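Long-range contact in beta-lactamase Mb2281c (Mycobacterium bovis, PDB 3I7J), which probably acts as a serine hydrolase of the beta-lactamase and penicillin-binding-protein superfamily, its natural substrate being unestablished: residues A126-L138 and A149-D162. Numbering follows the deposited sequence.
Sequences AVCEPLGMVTTRL and ATSTVADLAVFAGD
Asp155 OD2 is gripped by two donors from the loop that follows helix 119-131, an example of a buried helix carboxylate tying down a neighbouring loop. The amide Thr135 N reaches it at 2.8 Å through the syn lone pair, while the hydroxyl Thr136 OG1 donates at 2.7 Å to the anti lone pair. Thr136 OG1 in turn accepts from Ser151 OG at 2.7 Å, so a short relay of hydroxyls ends on the carboxylate. The other oxygen, Asp155 OD1, accepts a hydrogen bond from a water that also bonds Thr135 OG1. Three bonds on its two oxygens hold the carboxylate against rotation and would probably favour its charged form. Asp155 is itself placed by its helix: Asp155 N bonds back to Thr152 OG1, the N-cap of helix 153-164. Beyond the relay the chains pair as an antiparallel beta hairpin, strands 137-138 and 149-151, in which Arg137 and Thr150 form a hydrogen-bonded pair; strand 36-37 flanks 149-151 on its other side. In the alpha/beta fold expected of serine beta-lactamases, helix 153-164 lies against the main antiparallel sheet, Leu156 resting on Val245 and Leu247; the short helical segments 126-131 and 153-162 cross at 100°, their axes 10.5 Å apart at closest approach. Here the contact turns apolar. Selenomethionine Met133 runs past Asp155, and a bend at chi3 (-140°) brings CE to the edge of the Phe159 ring, in its plane, 3.9 Å from Phe159 CD1; CE also packs against Phe159 CB at 3.4 Å, and SE lies obliquely to the ring in a Met-aromatic contact. Leu131 lies just before Gly132, whose positive phi closes the helix in a Schellman motif. Leu131 CD1 also lies at the ring edge and packs 3.8 Å from Asp162 CB, whose carboxylate is turned to Arg48, Ser167 and Thr168.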
# COMPACT_ATOMS: atom_id res chain seq x y z
N ALA A 126 -11.90 -8.67 8.21
CA ALA A 126 -11.96 -7.24 8.46
C ALA A 126 -11.90 -6.37 7.20
O ALA A 126 -12.39 -5.24 7.20
CB ALA A 126 -10.83 -6.84 9.41
N VAL A 127 -11.32 -6.91 6.14
CA VAL A 127 -11.15 -6.14 4.92
C VAL A 127 -11.68 -6.78 3.64
O VAL A 127 -12.55 -6.23 2.98
CB VAL A 127 -9.65 -5.83 4.71
CG1 VAL A 127 -9.43 -5.09 3.41
CG2 VAL A 127 -9.13 -5.03 5.90
N CYS A 128 -11.14 -7.94 3.29
CA CYS A 128 -11.51 -8.62 2.07
C CYS A 128 -12.97 -9.07 1.96
O CYS A 128 -13.63 -8.77 0.97
CB CYS A 128 -10.56 -9.80 1.86
SG CYS A 128 -8.84 -9.27 1.65
N GLU A 129 -13.46 -9.76 2.98
CA GLU A 129 -14.83 -10.25 3.00
C GLU A 129 -15.83 -9.08 2.92
O GLU A 129 -16.77 -9.11 2.12
CB GLU A 129 -15.04 -11.08 4.27
CG GLU A 129 -16.26 -11.98 4.30
CD GLU A 129 -17.56 -11.21 4.30
OE1 GLU A 129 -17.67 -10.19 5.03
OE2 GLU A 129 -18.49 -11.63 3.57
N PRO A 130 -15.65 -8.04 3.74
CA PRO A 130 -16.60 -6.92 3.68
C PRO A 130 -16.66 -6.22 2.32
O PRO A 130 -17.70 -5.71 1.93
CB PRO A 130 -16.12 -5.98 4.79
CG PRO A 130 -15.50 -6.93 5.79
CD PRO A 130 -14.72 -7.88 4.87
N LEU A 131 -15.54 -6.21 1.60
CA LEU A 131 -15.50 -5.57 0.28
C LEU A 131 -15.73 -6.53 -0.89
O LEU A 131 -15.69 -6.11 -2.04
CB LEU A 131 -14.15 -4.85 0.10
CG LEU A 131 -13.91 -3.64 1.02
CD1 LEU A 131 -12.48 -3.12 0.89
CD2 LEU A 131 -14.90 -2.55 0.65
N GLY A 132 -15.95 -7.80 -0.59
CA GLY A 132 -16.18 -8.77 -1.65
C GLY A 132 -14.93 -9.24 -2.37
O GLY A 132 -15.01 -9.71 -3.51
N MSE A 133 -13.77 -9.11 -1.73
CA MSE A 133 -12.49 -9.54 -2.31
C MSE A 133 -12.29 -11.03 -2.12
O MSE A 133 -11.47 -11.46 -1.31
CB MSE A 133 -11.35 -8.77 -1.64
CG MSE A 133 -11.16 -7.38 -2.21
SE MSE A 133 -10.29 -6.08 -1.04
CE MSE A 133 -11.41 -4.59 -1.50
N VAL A 134 -13.03 -11.83 -2.89
CA VAL A 134 -12.96 -13.28 -2.75
C VAL A 134 -11.78 -14.00 -3.41
O VAL A 134 -11.69 -15.23 -3.37
CB VAL A 134 -14.29 -13.94 -3.20
CG1 VAL A 134 -15.43 -13.43 -2.33
CG2 VAL A 134 -14.58 -13.61 -4.67
N THR A 135 -10.87 -13.25 -4.01
CA THR A 135 -9.71 -13.88 -4.64
C THR A 135 -8.44 -13.21 -4.12
O THR A 135 -7.43 -13.11 -4.82
CB THR A 135 -9.79 -13.78 -6.17
OG1 THR A 135 -11.10 -14.19 -6.59
CG2 THR A 135 -8.77 -14.69 -6.82
N THR A 136 -8.51 -12.75 -2.87
CA THR A 136 -7.39 -12.11 -2.21
C THR A 136 -7.06 -12.89 -0.95
O THR A 136 -7.94 -13.19 -0.15
CB THR A 136 -7.72 -10.66 -1.79
OG1 THR A 136 -7.97 -9.87 -2.96
CG2 THR A 136 -6.56 -10.07 -1.02
N ARG A 137 -5.79 -13.22 -0.76
CA ARG A 137 -5.42 -13.95 0.44
C ARG A 137 -3.98 -13.74 0.86
O ARG A 137 -3.13 -13.35 0.06
CB ARG A 137 -5.70 -15.44 0.24
CG ARG A 137 -4.91 -16.09 -0.88
CD ARG A 137 -5.40 -17.51 -1.11
NE ARG A 137 -5.46 -18.26 0.14
CZ ARG A 137 -5.97 -19.48 0.26
NH1 ARG A 137 -6.46 -20.10 -0.80
NH2 ARG A 137 -5.98 -20.08 1.45
N LEU A 138 -3.73 -13.99 2.13
CA LEU A 138 -2.41 -13.86 2.71
C LEU A 138 -2.09 -15.14 3.48
O LEU A 138 -2.62 -15.37 4.57
CB LEU A 138 -2.37 -12.66 3.66
CG LEU A 138 -1.11 -12.53 4.52
CD1 LEU A 138 0.07 -12.17 3.65
CD2 LEU A 138 -1.32 -11.47 5.60
N ALA A 149 0.84 -11.38 0.23
CA ALA A 149 -0.52 -11.39 -0.29
C ALA A 149 -0.58 -11.67 -1.79
O ALA A 149 0.34 -11.36 -2.56
CB ALA A 149 -1.22 -10.08 0.03
N THR A 150 -1.70 -12.26 -2.19
CA THR A 150 -1.98 -12.62 -3.56
C THR A 150 -3.36 -12.01 -3.86
O THR A 150 -4.24 -12.04 -3.01
CB THR A 150 -2.01 -14.17 -3.69
OG1 THR A 150 -0.72 -14.63 -4.12
CG2 THR A 150 -3.06 -14.62 -4.63
N SER A 151 -3.55 -11.46 -5.06
CA SER A 151 -4.82 -10.85 -5.40
C SER A 151 -4.98 -10.66 -6.91
O SER A 151 -4.11 -11.06 -7.69
CB SER A 151 -4.96 -9.50 -4.68
OG SER A 151 -6.27 -8.97 -4.80
N THR A 152 -6.09 -10.03 -7.30
CA THR A 152 -6.41 -9.77 -8.71
C THR A 152 -6.68 -8.29 -8.90
O THR A 152 -6.93 -7.58 -7.94
CB THR A 152 -7.69 -10.51 -9.13
OG1 THR A 152 -8.79 -10.00 -8.36
CG2 THR A 152 -7.56 -12.00 -8.87
N VAL A 153 -6.63 -7.81 -10.15
CA VAL A 153 -6.89 -6.40 -10.39
C VAL A 153 -8.33 -6.06 -10.00
O VAL A 153 -8.60 -4.96 -9.50
CB VAL A 153 -6.64 -6.01 -11.87
CG1 VAL A 153 -7.04 -4.56 -12.11
CG2 VAL A 153 -5.16 -6.20 -12.19
N ALA A 154 -9.26 -6.99 -10.21
CA ALA A 154 -10.66 -6.79 -9.87
C ALA A 154 -10.83 -6.55 -8.37
O ALA A 154 -11.56 -5.65 -7.94
CB ALA A 154 -11.50 -8.00 -10.30
N ASP A 155 -10.17 -7.38 -7.57
CA ASP A 155 -10.23 -7.26 -6.11
C ASP A 155 -9.54 -5.96 -5.67
O ASP A 155 -10.05 -5.25 -4.80
CB ASP A 155 -9.54 -8.45 -5.43
CG ASP A 155 -10.48 -9.62 -5.22
OD1 ASP A 155 -11.57 -9.64 -5.84
OD2 ASP A 155 -10.11 -10.54 -4.44
N LEU A 156 -8.39 -5.66 -6.26
CA LEU A 156 -7.68 -4.45 -5.88
C LEU A 156 -8.45 -3.21 -6.31
O LEU A 156 -8.34 -2.16 -5.68
CB LEU A 156 -6.28 -4.42 -6.49
CG LEU A 156 -5.27 -5.38 -5.87
CD1 LEU A 156 -3.89 -4.98 -6.37
CD2 LEU A 156 -5.31 -5.30 -4.34
N ALA A 157 -9.23 -3.35 -7.38
CA ALA A 157 -10.04 -2.25 -7.90
C ALA A 157 -11.08 -1.89 -6.85
O ALA A 157 -11.34 -0.71 -6.60
CB ALA A 157 -10.72 -2.67 -9.19
N VAL A 158 -11.67 -2.91 -6.24
CA VAL A 158 -12.66 -2.74 -5.19
C VAL A 158 -11.97 -2.08 -3.99
O VAL A 158 -12.52 -1.18 -3.36
CB VAL A 158 -13.26 -4.10 -4.75
CG1 VAL A 158 -14.19 -3.91 -3.56
CG2 VAL A 158 -14.01 -4.74 -5.91
N PHE A 159 -10.76 -2.54 -3.68
CA PHE A 159 -10.00 -1.99 -2.56
C PHE A 159 -9.74 -0.51 -2.80
O PHE A 159 -9.96 0.32 -1.90
CB PHE A 159 -8.67 -2.74 -2.40
CG PHE A 159 -7.92 -2.38 -1.14
CD1 PHE A 159 -8.47 -2.62 0.12
CD2 PHE A 159 -6.67 -1.78 -1.22
CE1 PHE A 159 -7.79 -2.28 1.29
CE2 PHE A 159 -5.98 -1.43 -0.05
CZ PHE A 159 -6.54 -1.68 1.21
N ALA A 160 -9.30 -0.17 -4.01
CA ALA A 160 -9.04 1.22 -4.36
C ALA A 160 -10.29 2.06 -4.12
O ALA A 160 -10.20 3.25 -3.80
CB ALA A 160 -8.61 1.32 -5.83
N GLY A 161 -11.46 1.44 -4.28
CA GLY A 161 -12.70 2.15 -4.06
C GLY A 161 -12.83 2.55 -2.60
O GLY A 161 -13.30 3.64 -2.27
N ASP A 162 -12.39 1.65 -1.72
CA ASP A 162 -12.45 1.90 -0.29
C ASP A 162 -11.45 2.99 0.09
O ASP A 162 -11.65 3.73 1.05
CB ASP A 162 -12.14 0.61 0.47
CG ASP A 162 -12.47 0.71 1.94
OD1 ASP A 162 -13.66 0.86 2.27
OD2 ASP A 162 -11.54 0.63 2.77
O HOH W 1 -12.45 -11.95 -6.73